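Local coordinates for 2-(hydroxymethyl)glutarate dehydrogenase (Eubacterium barkeri, PDB 3CKY), which catalyses the NAD-dependent interconversion of 2-formylglutarate and (S)-2-hydroxymethylglutarate, a step in the fermentation of nicotinate, at residues K287-E290 and Q291-G294; G199-P202 and E203-Q206; V257-P260 and M261-M264; A265-I268 and F269-G272; R215-A218 and M219-K222. All coordinates share one frame; numbering follows the deposited sequence. Where two conformers were deposited one is given.

Interaction 1 (K287-E290 and Q291-G294); sequences KVWE and QMTG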
loop_
_atom_site.group_PDB
_atom_site.type_symbol
_atom_site.label_atom_id
_atom_site.label_comp_id
_atom_site.label_asym_id
_atom_site.label_seq_id
_atom_site.Cartn_x
_atom_site.Cartn_y
_atom_site.Cartn_z
ATOM N N LYS A 287 13.266 -14.236 2.185
ATOM C CA LYS A 287 14.125 -14.385 1.001
ATOM C C LYS A 287 13.879 -13.309 -0.065
ATOM O O LYS A 287 14.789 -12.982 -0.821
ATOM C CB LYS A 287 13.915 -15.746 0.366
ATOM C CG LYS A 287 14.376 -16.924 1.204
ATOM C CD LYS A 287 14.194 -18.216 0.402
ATOM C CE LYS A 287 14.369 -19.426 1.264
ATOM N NZ LYS A 287 14.378 -20.677 0.444
ATOM N N VAL A 288 12.665 -12.755 -0.115
ATOM C CA VAL A 288 12.390 -11.568 -0.964
ATOM C C VAL A 288 13.390 -10.425 -0.708
ATOM O O VAL A 288 13.963 -9.871 -1.641
ATOM C CB VAL A 288 10.964 -11.013 -0.792
ATOM C CG1 VAL A 288 10.808 -9.686 -1.572
ATOM C CG2 VAL A 288 9.921 -12.039 -1.245
ATOM N N TRP A 289 13.620 -10.113 0.556
ATOM C CA TRP A 289 14.503 -9.009 0.913
ATOM C C TRP A 289 15.981 -9.388 0.847
ATOM O O TRP A 289 16.814 -8.575 0.458
ATOM C CB TRP A 289 14.131 -8.477 2.302
ATOM C CG TRP A 289 12.691 -8.021 2.409
ATOM C CD1 TRP A 289 11.797 -8.391 3.357
ATOM C CD2 TRP A 289 11.982 -7.134 1.512
ATOM N NE1 TRP A 289 10.579 -7.789 3.125
ATOM C CE2 TRP A 289 10.664 -7.017 1.998
ATOM C CE3 TRP A 289 12.336 -6.440 0.340
ATOM C CZ2 TRP A 289 9.692 -6.224 1.363
ATOM C CZ3 TRP A 289 11.370 -5.660 -0.292
ATOM C CH2 TRP A 289 10.063 -5.557 0.228
ATOM N N GLU A 290 16.294 -10.632 1.208
ATOM C CA GLU A 290 17.660 -11.169 1.106
ATOM C C GLU A 290 18.146 -11.132 -0.324
ATOM O O GLU A 290 19.279 -10.740 -0.586
ATOM C CB GLU A 290 17.735 -12.605 1.646
ATOM C CG GLU A 290 17.441 -12.679 3.132
ATOM C CD GLU A 290 17.501 -14.080 3.696
ATOM O OE1 GLU A 290 18.184 -14.252 4.741
ATOM O OE2 GLU A 290 16.876 -14.995 3.107
ATOM N N GLN A 291 17.285 -11.535 -1.243
ATOM C CA GLN A 291 17.665 -11.567 -2.635
ATOM C C GLN A 291 17.867 -10.134 -3.146
ATOM O O GLN A 291 18.799 -9.872 -3.899
ATOM C CB GLN A 291 16.618 -12.317 -3.469
ATOM C CG GLN A 291 16.905 -12.358 -4.973
ATOM C CD GLN A 291 18.281 -12.926 -5.314
ATOM O OE1 GLN A 291 18.667 -13.991 -4.816
ATOM N NE2 GLN A 291 19.026 -12.221 -6.178
ATOM N N MET A 292 17.006 -9.215 -2.727
ATOM C CA MET A 292 17.076 -7.839 -3.209
ATOM C C MET A 292 18.272 -7.065 -2.641
ATOM O O MET A 292 18.821 -6.197 -3.323
ATOM C CB MET A 292 15.784 -7.103 -2.854
ATOM C CG MET A 292 15.521 -5.858 -3.679
ATOM S SD MET A 292 13.992 -5.058 -3.193
ATOM C CE MET A 292 12.757 -6.281 -3.665
ATOM N N THR A 293 18.677 -7.396 -1.410
ATOM C CA THR A 293 19.656 -6.599 -0.653
ATOM C C THR A 293 21.064 -7.210 -0.572
ATOM O O THR A 293 22.035 -6.494 -0.326
ATOM C CB THR A 293 19.153 -6.338 0.826
ATOM O OG1 THR A 293 19.030 -7.576 1.553
ATOM C CG2 THR A 293 17.824 -5.561 0.834
ATOM N N GLY A 294 21.154 -8.536 -0.774
ATOM C CA GLY A 294 22.350 -9.283 -0.501
ATOM C C GLY A 294 22.554 -9.552 0.972
ATOM O O GLY A 294 23.565 -10.097 1.358
#

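Interaction 2 (G199-P202 and E203-Q206); sequences GLKP and ETMQ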
loop_
_atom_site.group_PDB
_atom_site.type_symbol
_atom_site.label_atom_id
_atom_site.label_comp_id
_atom_site.label_asym_id
_atom_site.label_seq_id
_atom_site.Cartn_x
_atom_site.Cartn_y
_atom_site.Cartn_z
ATOM N N GLY A 199 24.266 -4.912 11.792
ATOM C CA GLY A 199 25.308 -5.647 12.516
ATOM C C GLY A 199 24.823 -6.504 13.654
ATOM O O GLY A 199 25.619 -6.905 14.480
ATOM N N LEU A 200 23.529 -6.794 13.701
ATOM C CA LEU A 200 22.977 -7.704 14.706
ATOM C C LEU A 200 22.981 -9.118 14.168
ATOM O O LEU A 200 22.676 -9.351 13.003
ATOM C CB LEU A 200 21.530 -7.335 15.055
ATOM C CG LEU A 200 21.335 -5.949 15.664
ATOM C CD1 LEU A 200 19.859 -5.627 15.800
ATOM C CD2 LEU A 200 22.046 -5.813 17.016
ATOM N N LYS A 201 23.305 -10.047 15.046
ATOM C CA LYS A 201 23.159 -11.463 14.758
ATOM C C LYS A 201 21.701 -11.816 14.975
ATOM O O LYS A 201 21.060 -11.252 15.873
ATOM C CB LYS A 201 24.068 -12.262 15.696
ATOM C CG LYS A 201 25.533 -11.981 15.426
ATOM C CD LYS A 201 26.356 -11.626 16.668
ATOM C CE LYS A 201 26.624 -12.806 17.558
ATOM N NZ LYS A 201 27.896 -12.631 18.374
ATOM N N PRO A 202 21.154 -12.726 14.147
ATOM C CA PRO A 202 19.793 -13.236 14.369
ATOM C C PRO A 202 19.559 -13.744 15.792
ATOM O O PRO A 202 18.477 -13.537 16.343
ATOM C CB PRO A 202 19.681 -14.381 13.355
ATOM C CG PRO A 202 20.624 -14.021 12.286
ATOM C CD PRO A 202 21.766 -13.311 12.944
ATOM N N GLU A 203 20.572 -14.389 16.375
ATOM C CA GLU A 203 20.487 -14.891 17.747
ATOM C C GLU A 203 20.267 -13.767 18.740
ATOM O O GLU A 203 19.484 -13.899 19.671
ATOM C CB GLU A 203 21.762 -15.610 18.165
ATOM C CG GLU A 203 22.348 -16.510 17.135
ATOM C CD GLU A 203 23.323 -15.776 16.249
ATOM O OE1 GLU A 203 24.458 -15.487 16.738
ATOM O OE2 GLU A 203 22.935 -15.489 15.086
ATOM N N THR A 204 20.993 -12.673 18.551
ATOM C CA THR A 204 20.851 -11.510 19.411
ATOM C C THR A 204 19.437 -10.961 19.346
ATOM O O THR A 204 18.846 -10.650 20.368
ATOM C CB THR A 204 21.842 -10.404 19.030
ATOM O OG1 THR A 204 23.175 -10.928 19.080
ATOM C CG2 THR A 204 21.711 -9.202 20.000
ATOM N N MET A 205 18.903 -10.870 18.134
ATOM C CA MET A 205 17.542 -10.398 17.930
ATOM C C MET A 205 16.500 -11.346 18.500
ATOM O O MET A 205 15.562 -10.911 19.146
ATOM C CB MET A 205 17.277 -10.137 16.445
ATOM C CG MET A 205 17.942 -8.863 15.938
ATOM S SD MET A 205 17.521 -8.450 14.221
ATOM C CE MET A 205 18.425 -9.701 13.304
ATOM N N GLN A 206 16.673 -12.641 18.288
ATOM C CA GLN A 206 15.750 -13.605 18.875
ATOM C C GLN A 206 15.718 -13.513 20.388
ATOM O O GLN A 206 14.640 -13.492 21.006
ATOM C CB GLN A 206 16.105 -15.030 18.510
ATOM C CG GLN A 206 14.885 -15.939 18.737
ATOM C CD GLN A 206 15.248 -17.351 18.995
ATOM O OE1 GLN A 206 16.414 -17.675 19.276
ATOM N NE2 GLN A 206 14.248 -18.229 18.908
HETATM O O HOH W 1 24.446 -9.087 17.689
#

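Interaction 3 (V257-P260 and M261-M264); sequences VPLP and MTAM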
loop_
_atom_site.group_PDB
_atom_site.type_symbol
_atom_site.label_atom_id
_atom_site.label_comp_id
_atom_site.label_asym_id
_atom_site.label_seq_id
_atom_site.Cartn_x
_atom_site.Cartn_y
_atom_site.Cartn_z
ATOM N N VAL A 257 -14.052 -1.769 5.140
ATOM C CA VAL A 257 -13.048 -1.543 6.166
ATOM C C VAL A 257 -11.679 -1.547 5.489
ATOM O O VAL A 257 -11.256 -2.581 4.991
ATOM C CB VAL A 257 -13.083 -2.644 7.244
ATOM C CG1 VAL A 257 -11.934 -2.460 8.232
ATOM C CG2 VAL A 257 -14.430 -2.645 7.978
ATOM N N PRO A 258 -11.003 -0.375 5.428
ATOM C CA PRO A 258 -9.656 -0.330 4.884
ATOM C C PRO A 258 -8.675 -1.215 5.661
ATOM O O PRO A 258 -8.735 -1.270 6.884
ATOM C CB PRO A 258 -9.266 1.145 5.032
ATOM C CG PRO A 258 -10.555 1.885 5.153
ATOM C CD PRO A 258 -11.473 0.957 5.855
ATOM N N LEU A 259 -7.771 -1.876 4.933
ATOM C CA LEU A 259 -6.825 -2.838 5.489
ATOM C C LEU A 259 -5.443 -2.620 4.854
ATOM O O LEU A 259 -4.913 -3.501 4.154
ATOM C CB LEU A 259 -7.310 -4.266 5.215
ATOM C CG LEU A 259 -8.623 -4.745 5.851
ATOM C CD1 LEU A 259 -9.030 -6.086 5.299
ATOM C CD2 LEU A 259 -8.464 -4.819 7.371
ATOM N N PRO A 260 -4.861 -1.434 5.075
ATOM C CA PRO A 260 -3.582 -1.086 4.443
ATOM C C PRO A 260 -2.412 -2.024 4.783
ATOM O O PRO A 260 -1.638 -2.375 3.899
ATOM C CB PRO A 260 -3.305 0.335 4.956
ATOM C CG PRO A 260 -4.154 0.511 6.154
ATOM C CD PRO A 260 -5.374 -0.331 5.904
ATOM N N MET A 261 -2.261 -2.394 6.049
ATOM C CA MET A 261 -1.181 -3.301 6.457
ATOM C C MET A 261 -1.360 -4.674 5.836
ATOM O O MET A 261 -0.396 -5.291 5.385
ATOM C CB MET A 261 -1.135 -3.446 7.981
ATOM C CG MET A 261 -0.843 -2.151 8.714
ATOM S SD MET A 261 0.777 -1.463 8.383
ATOM C CE MET A 261 1.841 -2.619 9.288
ATOM N N THR A 262 -2.594 -5.165 5.836
ATOM C CA THR A 262 -2.920 -6.448 5.228
ATOM C C THR A 262 -2.607 -6.429 3.746
ATOM O O THR A 262 -2.015 -7.379 3.228
ATOM C CB THR A 262 -4.412 -6.783 5.428
ATOM O OG1 THR A 262 -4.704 -6.782 6.837
ATOM C CG2 THR A 262 -4.764 -8.132 4.815
ATOM N N ALA A 263 -3.032 -5.351 3.083
ATOM C CA ALA A 263 -2.836 -5.165 1.656
ATOM C C ALA A 263 -1.351 -5.227 1.319
ATOM O O ALA A 263 -0.944 -5.907 0.339
ATOM C CB ALA A 263 -3.434 -3.836 1.194
ATOM N N MET A 264 -0.538 -4.527 2.118
ATOM C CA MET A 264 0.886 -4.501 1.829
ATOM C C MET A 264 1.504 -5.868 2.115
ATOM O O MET A 264 2.307 -6.345 1.306
ATOM C CB MET A 264 1.623 -3.347 2.543
ATOM C CG MET A 264 1.417 -1.939 1.905
ATOM S SD MET A 264 1.193 -1.859 0.091
ATOM C CE MET A 264 2.751 -2.561 -0.454
#

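Interaction 4 (A265-I268 and F269-G272); sequences ATQI and FEGG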
loop_
_atom_site.group_PDB
_atom_site.type_symbol
_atom_site.label_atom_id
_atom_site.label_comp_id
_atom_site.label_asym_id
_atom_site.label_seq_id
_atom_site.Cartn_x
_atom_site.Cartn_y
_atom_site.Cartn_z
ATOM N N ALA A 265 1.117 -6.510 3.213
ATOM C CA ALA A 265 1.579 -7.883 3.498
ATOM C C ALA A 265 1.265 -8.812 2.332
ATOM O O ALA A 265 2.083 -9.628 1.946
ATOM C CB ALA A 265 0.950 -8.427 4.803
ATOM N N THR A 266 0.073 -8.673 1.765
ATOM C CA THR A 266 -0.356 -9.524 0.653
ATOM C C THR A 266 0.597 -9.411 -0.531
ATOM O O THR A 266 0.992 -10.425 -1.134
ATOM C CB THR A 266 -1.817 -9.189 0.250
ATOM O OG1 THR A 266 -2.664 -9.282 1.410
ATOM C CG2 THR A 266 -2.328 -10.108 -0.875
ATOM N N GLN A 267 0.991 -8.185 -0.852
ATOM C CA GLN A 267 1.865 -7.939 -1.999
ATOM C C GLN A 267 3.310 -8.396 -1.754
ATOM O O GLN A 267 3.990 -8.846 -2.674
ATOM C CB GLN A 267 1.812 -6.452 -2.409
ATOM C CG GLN A 267 0.463 -5.994 -2.915
ATOM C CD GLN A 267 -0.178 -6.916 -3.963
ATOM O OE1 GLN A 267 -1.395 -7.132 -3.946
ATOM N NE2 GLN A 267 0.621 -7.453 -4.866
ATOM N N ILE A 268 3.761 -8.303 -0.511
ATOM C CA ILE A 268 5.063 -8.823 -0.135
ATOM C C ILE A 268 5.100 -10.352 -0.272
ATOM O O ILE A 268 6.038 -10.910 -0.842
ATOM C CB ILE A 268 5.451 -8.373 1.308
ATOM C CG1 ILE A 268 5.571 -6.837 1.365
ATOM C CG2 ILE A 268 6.803 -9.017 1.753
ATOM C CD1 ILE A 268 5.648 -6.286 2.775
ATOM N N PHE A 269 4.068 -11.031 0.223
ATOM C CA PHE A 269 3.956 -12.472 0.021
ATOM C C PHE A 269 3.772 -12.854 -1.455
ATOM O O PHE A 269 4.199 -13.931 -1.858
ATOM C CB PHE A 269 2.817 -13.073 0.842
ATOM C CG PHE A 269 3.153 -13.269 2.283
ATOM C CD1 PHE A 269 4.056 -14.250 2.673
ATOM C CD2 PHE A 269 2.560 -12.480 3.259
ATOM C CE1 PHE A 269 4.356 -14.462 4.018
ATOM C CE2 PHE A 269 2.852 -12.668 4.596
ATOM C CZ PHE A 269 3.764 -13.674 4.981
ATOM N N GLU A 270 3.141 -11.988 -2.248
ATOM C CA GLU A 270 3.076 -12.217 -3.693
ATOM C C GLU A 270 4.466 -12.202 -4.323
ATOM O O GLU A 270 4.747 -12.974 -5.232
ATOM C CB GLU A 270 2.178 -11.186 -4.394
ATOM C CG GLU A 270 1.887 -11.525 -5.844
ATOM C CD GLU A 270 1.256 -12.901 -5.997
ATOM O OE1 GLU A 270 0.093 -13.076 -5.570
ATOM O OE2 GLU A 270 1.922 -13.811 -6.517
ATOM N N GLY A 271 5.328 -11.309 -3.835
ATOM C CA GLY A 271 6.733 -11.305 -4.242
ATOM C C GLY A 271 7.399 -12.657 -4.023
ATOM O O GLY A 271 8.098 -13.170 -4.907
ATOM N N GLY A 272 7.172 -13.245 -2.850
ATOM C CA GLY A 272 7.716 -14.560 -2.543
ATOM C C GLY A 272 7.190 -15.619 -3.486
ATOM O O GLY A 272 7.930 -16.477 -3.943
#

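Interaction 5 (R215-A218 and M219-K222); sequences RSYA and MEAK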
loop_
_atom_site.group_PDB
_atom_site.type_symbol
_atom_site.label_atom_id
_atom_site.label_comp_id
_atom_site.label_asym_id
_atom_site.label_seq_id
_atom_site.Cartn_x
_atom_site.Cartn_y
_atom_site.Cartn_z
ATOM N N ARG A 215 7.801 -8.785 20.275
ATOM C CA ARG A 215 7.558 -10.211 20.076
ATOM C C ARG A 215 6.152 -10.522 19.579
ATOM O O ARG A 215 5.215 -9.763 19.786
ATOM C CB ARG A 215 7.859 -11.023 21.331
ATOM C CG ARG A 215 6.838 -10.883 22.474
ATOM C CD ARG A 215 7.238 -11.782 23.636
ATOM N NE ARG A 215 6.485 -11.490 24.854
ATOM C CZ ARG A 215 6.838 -10.594 25.777
ATOM N NH1 ARG A 215 7.961 -9.891 25.664
ATOM N NH2 ARG A 215 6.057 -10.410 26.839
ATOM N N SER A 216 6.054 -11.635 18.869
ATOM C CA SER A 216 4.795 -12.140 18.368
ATOM C C SER A 216 4.901 -13.648 18.262
ATOM O O SER A 216 5.997 -14.197 18.292
ATOM C CB SER A 216 4.479 -11.536 16.996
ATOM O OG SER A 216 5.446 -11.903 16.011
ATOM N N TYR A 217 3.767 -14.322 18.153
ATOM C CA TYR A 217 3.778 -15.747 17.892
ATOM C C TYR A 217 4.485 -16.058 16.560
ATOM O O TYR A 217 5.246 -17.005 16.471
ATOM C CB TYR A 217 2.360 -16.320 17.905
ATOM C CG TYR A 217 2.353 -17.756 17.515
ATOM C CD1 TYR A 217 2.647 -18.745 18.440
ATOM C CD2 TYR A 217 2.117 -18.133 16.207
ATOM C CE1 TYR A 217 2.677 -20.090 18.072
ATOM C CE2 TYR A 217 2.142 -19.461 15.833
ATOM C CZ TYR A 217 2.416 -20.425 16.773
ATOM O OH TYR A 217 2.442 -21.729 16.395
ATOM N N ALA A 218 4.228 -15.248 15.538
ATOM C CA ALA A 218 4.954 -15.352 14.252
ATOM C C ALA A 218 6.464 -15.516 14.455
ATOM O O ALA A 218 7.080 -16.445 13.930
ATOM C CB ALA A 218 4.673 -14.162 13.372
ATOM N N MET A 219 7.062 -14.626 15.234
ATOM C CA MET A 219 8.477 -14.726 15.515
ATOM C C MET A 219 8.813 -16.002 16.301
ATOM O O MET A 219 9.793 -16.688 15.987
ATOM C CB MET A 219 8.961 -13.495 16.268
ATOM C CG MET A 219 10.428 -13.559 16.621
ATOM S SD MET A 219 11.034 -12.027 17.288
ATOM C CE MET A 219 12.791 -12.356 17.321
ATOM N N GLU A 220 8.015 -16.320 17.319
ATOM C CA GLU A 220 8.275 -17.503 18.141
ATOM C C GLU A 220 8.237 -18.783 17.319
ATOM O O GLU A 220 9.114 -19.627 17.437
ATOM C CB GLU A 220 7.277 -17.598 19.293
ATOM C CG GLU A 220 7.576 -16.623 20.424
ATOM C CD GLU A 220 6.334 -15.936 20.981
ATOM O OE1 GLU A 220 5.309 -16.646 21.190
ATOM O OE2 GLU A 220 6.394 -14.690 21.197
ATOM N N ALA A 221 7.236 -18.897 16.460
ATOM C CA ALA A 221 7.052 -20.098 15.657
ATOM C C ALA A 221 8.107 -20.267 14.553
ATOM O O ALA A 221 8.534 -21.395 14.265
ATOM C CB ALA A 221 5.665 -20.109 15.046
ATOM N N LYS A 222 8.526 -19.167 13.941
ATOM C CA LYS A 222 9.284 -19.249 12.696
ATOM C C LYS A 222 10.790 -19.011 12.821
ATOM O O LYS A 222 11.566 -19.598 12.088
ATOM C CB LYS A 222 8.695 -18.286 11.666
ATOM C CG LYS A 222 7.195 -18.482 11.392
ATOM C CD LYS A 222 6.848 -19.893 10.978
ATOM C CE LYS A 222 5.377 -20.031 10.617
ATOM N NZ LYS A 222 5.035 -21.446 10.253
#

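Interaction 1 (K287-E290 and Q291-G294)
Two donors of T293 converge on the carbonyl oxygen of W289 in the last turn of helix 286-293. T293 OG1 donates to W289 O over 2.7 Å from above the carbonyl plane, while T293 N reaches the same W289 O at 2.9 Å from the opposite face. The oxygen is thus gripped twice. With its hydroxyl set between backbone N and carbonyl carbon (chi1 63°), T293 can fold OG1 back along the helix; that hydroxyl is also hydrogen-bonded to V295 N just beyond.

The remaining polar contacts are i to i+4 backbone bonds. Q291 N donates to K287 O and M292 N to V288 O. G294 N closes the helix on E290 O at 2.9 Å, with a bent N-H...O angle of 136°. G294 takes positive phi and is the first residue to leave the helix.

The apolar contact is between M292 and W289, whose side chains run alongside each other. M292 CE touches CZ3 of the W289 indole at 3.7 Å, and its SD lies in plane at the edge, 5.2 Å from the centroid of the W289 six-membered ring: a Met-aromatic contact. The M292 chain leaves extended and bends only at the thioether (chi3 -66°). CG1 of V288 rests over one indole face, offset toward the rim.

E290 turns its OE1 to V297 N and S298 N of the C-terminal tail, and M292 meets M292 of the second subunit and P258 of the third. Within the chain, V288 packs against helix 260-274, while W289 and T293 lie on helix 169-197.

Interaction 2 (G199-P202 and E203-Q206)
The carboxylate of E203 is the flat side-chain group that lies across K201 and P202, its two oxygens shared between them. OE1 of E203 is 3.4 Å from CB of K201, and OE2 of E203 sits 3.3 Å from CD of the P202 ring. These are contacts with carbon: K201 NZ stays 4.8 Å from E203 OE1, too far for a salt bridge. A bend at chi2 (90°) curls the E203 chain back over the helix start.

K201 is the N-cap residue, and its carbonyl O accepts from M205 N at 3.1 Å (162° at the hydrogen), with the donor in the carbonyl plane. P202 O accepts from Q206 N at 2.8 Å. One water accepts from K201 N and lies 2.6 Å from T204 OG1. M205 CG meets L200 CD1 at 3.8 Å, the two side chains crossing at about a right angle. Cutting M205 back to an alanine would probably leave L200 CD1 without its neighbour and open a gap toward V176 of the third subunit.

G199, with positive phi, ends helix 169-197 in a Schellman motif; helix 202-210 then starts, packing M205 on L192 and V196 of helix 169-197, and P202 on helix 217-228.

Interaction 3 (V257-P260 and M261-M264)
Two backbone bonds tie L259 and P260 to the first turn of helix 260-274. L259, at the N-cap, offers its O to A263 N at 2.8 Å, with the donor nearly along the C=O axis; P260 O receives M264 N at 3.0 Å, the donor tilted 28° from the carbonyl plane. A263 CB also comes close to the first acceptor, 3.3 Å from L259 O, beside the bond that A263 N makes to it. P260 suits the first helical position, where its ring nitrogen has no hydrogen to give.

The apolar contact is short-range: CB of L259 lies 3.8 Å from CB of T262, alongside the start of the helix. L259 packs on L249, and T262 on L245, A248 and L249, all of helix 238-255.

The T262 torsion (chi1 -57°) sets OG1 beside the backbone N, where it meets E190 OE1 of the third subunit, and leaves CG2 anti to that N. OE2 of the same E190 accepts from M261 N. The chemistry therefore implies that a carboxylate of another subunit serves two donors at the helix N-terminus. It probably gains stability from the positive end of the helix dipole while satisfying M261 N and T262 OG1; the L259 side chain offers no acceptor.

Interaction 4 (A265-I268 and F269-G272)
The middle of helix 260-274, a buried helix of the all-helical C-terminal domain, is held here by four successive i to i+4 bonds, the straightest joining F269 to A265. F269 N points at A265 O from 3.0 Å with an N-H...O angle of 174°. The next three are more bent: E270 N to T266 O is 2.9 Å, G271 N to Q267 O 3.0 Å, and G272 N to I268 O the longest at 3.3 Å.

A265 O has a second neighbour. CD2 of the F269 ring comes within 3.2 Å of A265 O, approaching obliquely, because CG is turned beside the backbone N (chi1 -78°) and the ring leans back along the helix. E270 instead has CG anti to its N, and its CB rests 3.4 Å from Q267 O. Its carboxylate has a weak, long ion pair to R273.

The glycines leave the backbone bare. A CB on G271 would sit only 3.1 Å from I268 O, a tight fit. E270 packs on P258 of the fourth subunit, and I268 touches P260 of the third. F269 lies on M185 of helix 169-197 and on L245 of helix 238-255. This is a buried helix of the helical C-terminal domain, regular in its i to i+4 bonding and in contact with helices 169-197 and 238-255 and with the third and fourth subunits of the homotetramer.

Interaction 5 (R215-A218 and M219-K222)
S216, still extended, is the N-cap of helix 217-228, its O taking E220 N at 3.1 Å, and Y217 O then accepts from A221 N at 2.7 Å, nearly straight in line with the carbonyl. K222 N follows with a 3.1 Å bond to A218 O.

The serine side chain supplies the cap: M219 N donates to S216 OG at 3.3 Å with an angle of 165°. OG lies between backbone N and carbonyl carbon (chi1 63°), which swings it over the first turn, where amides have no preceding carbonyl to bond. An alanine in place of S216 would remove this acceptor and is likely to leave M219 N without its capping mate, fraying the first turn.

Y217 carries the aromatic contact. CB of A221, one turn on, lies over a face of the Y217 ring, 4.0 Å from its centroid and 28° off the normal, a CH-pi contact; CE2 and CZ are its nearest ring carbons. The E220 side chain curls back toward S216 O, but the exact placement of its carboxylate is doubtful. As modelled, R215 NE stays 4.9 Å from OE2 of E220, and the two side chains only pass obliquely; R215 of the third subunit packs on E220 as well.

R215 and Y217 make backbone hydrogen bonds to the third subunit, where S216 also meets its own counterpart. K222 reaches away to a salt bridge with D281. The motif at this intersubunit helix start is a serine N-cap, without the reciprocal bond of a capping box.

All five contacts lie in the helical C-terminal domain, and each touches the third subunit. Interactions 3 and 4 are consecutive on helix 260-274, centres about 13 Å apart. Interaction 1 packs onto interaction 4, V288 CG2 reaching G272 N at 3.4 Å, where the glycine has no side chain in the way. Interaction 5 meets interaction 2 through M219, whose CE touches Q206 CA at 3.6 Å; interactions 2 and 3 are farthest apart, about 29 Å between centres. Toward the probable active site, the Y217 side chain is about 11 Å from that of K174, and the T266 side chain about 9 Å from that of K243, which probably binds NAD; interactions 1 and 2 lie away from both.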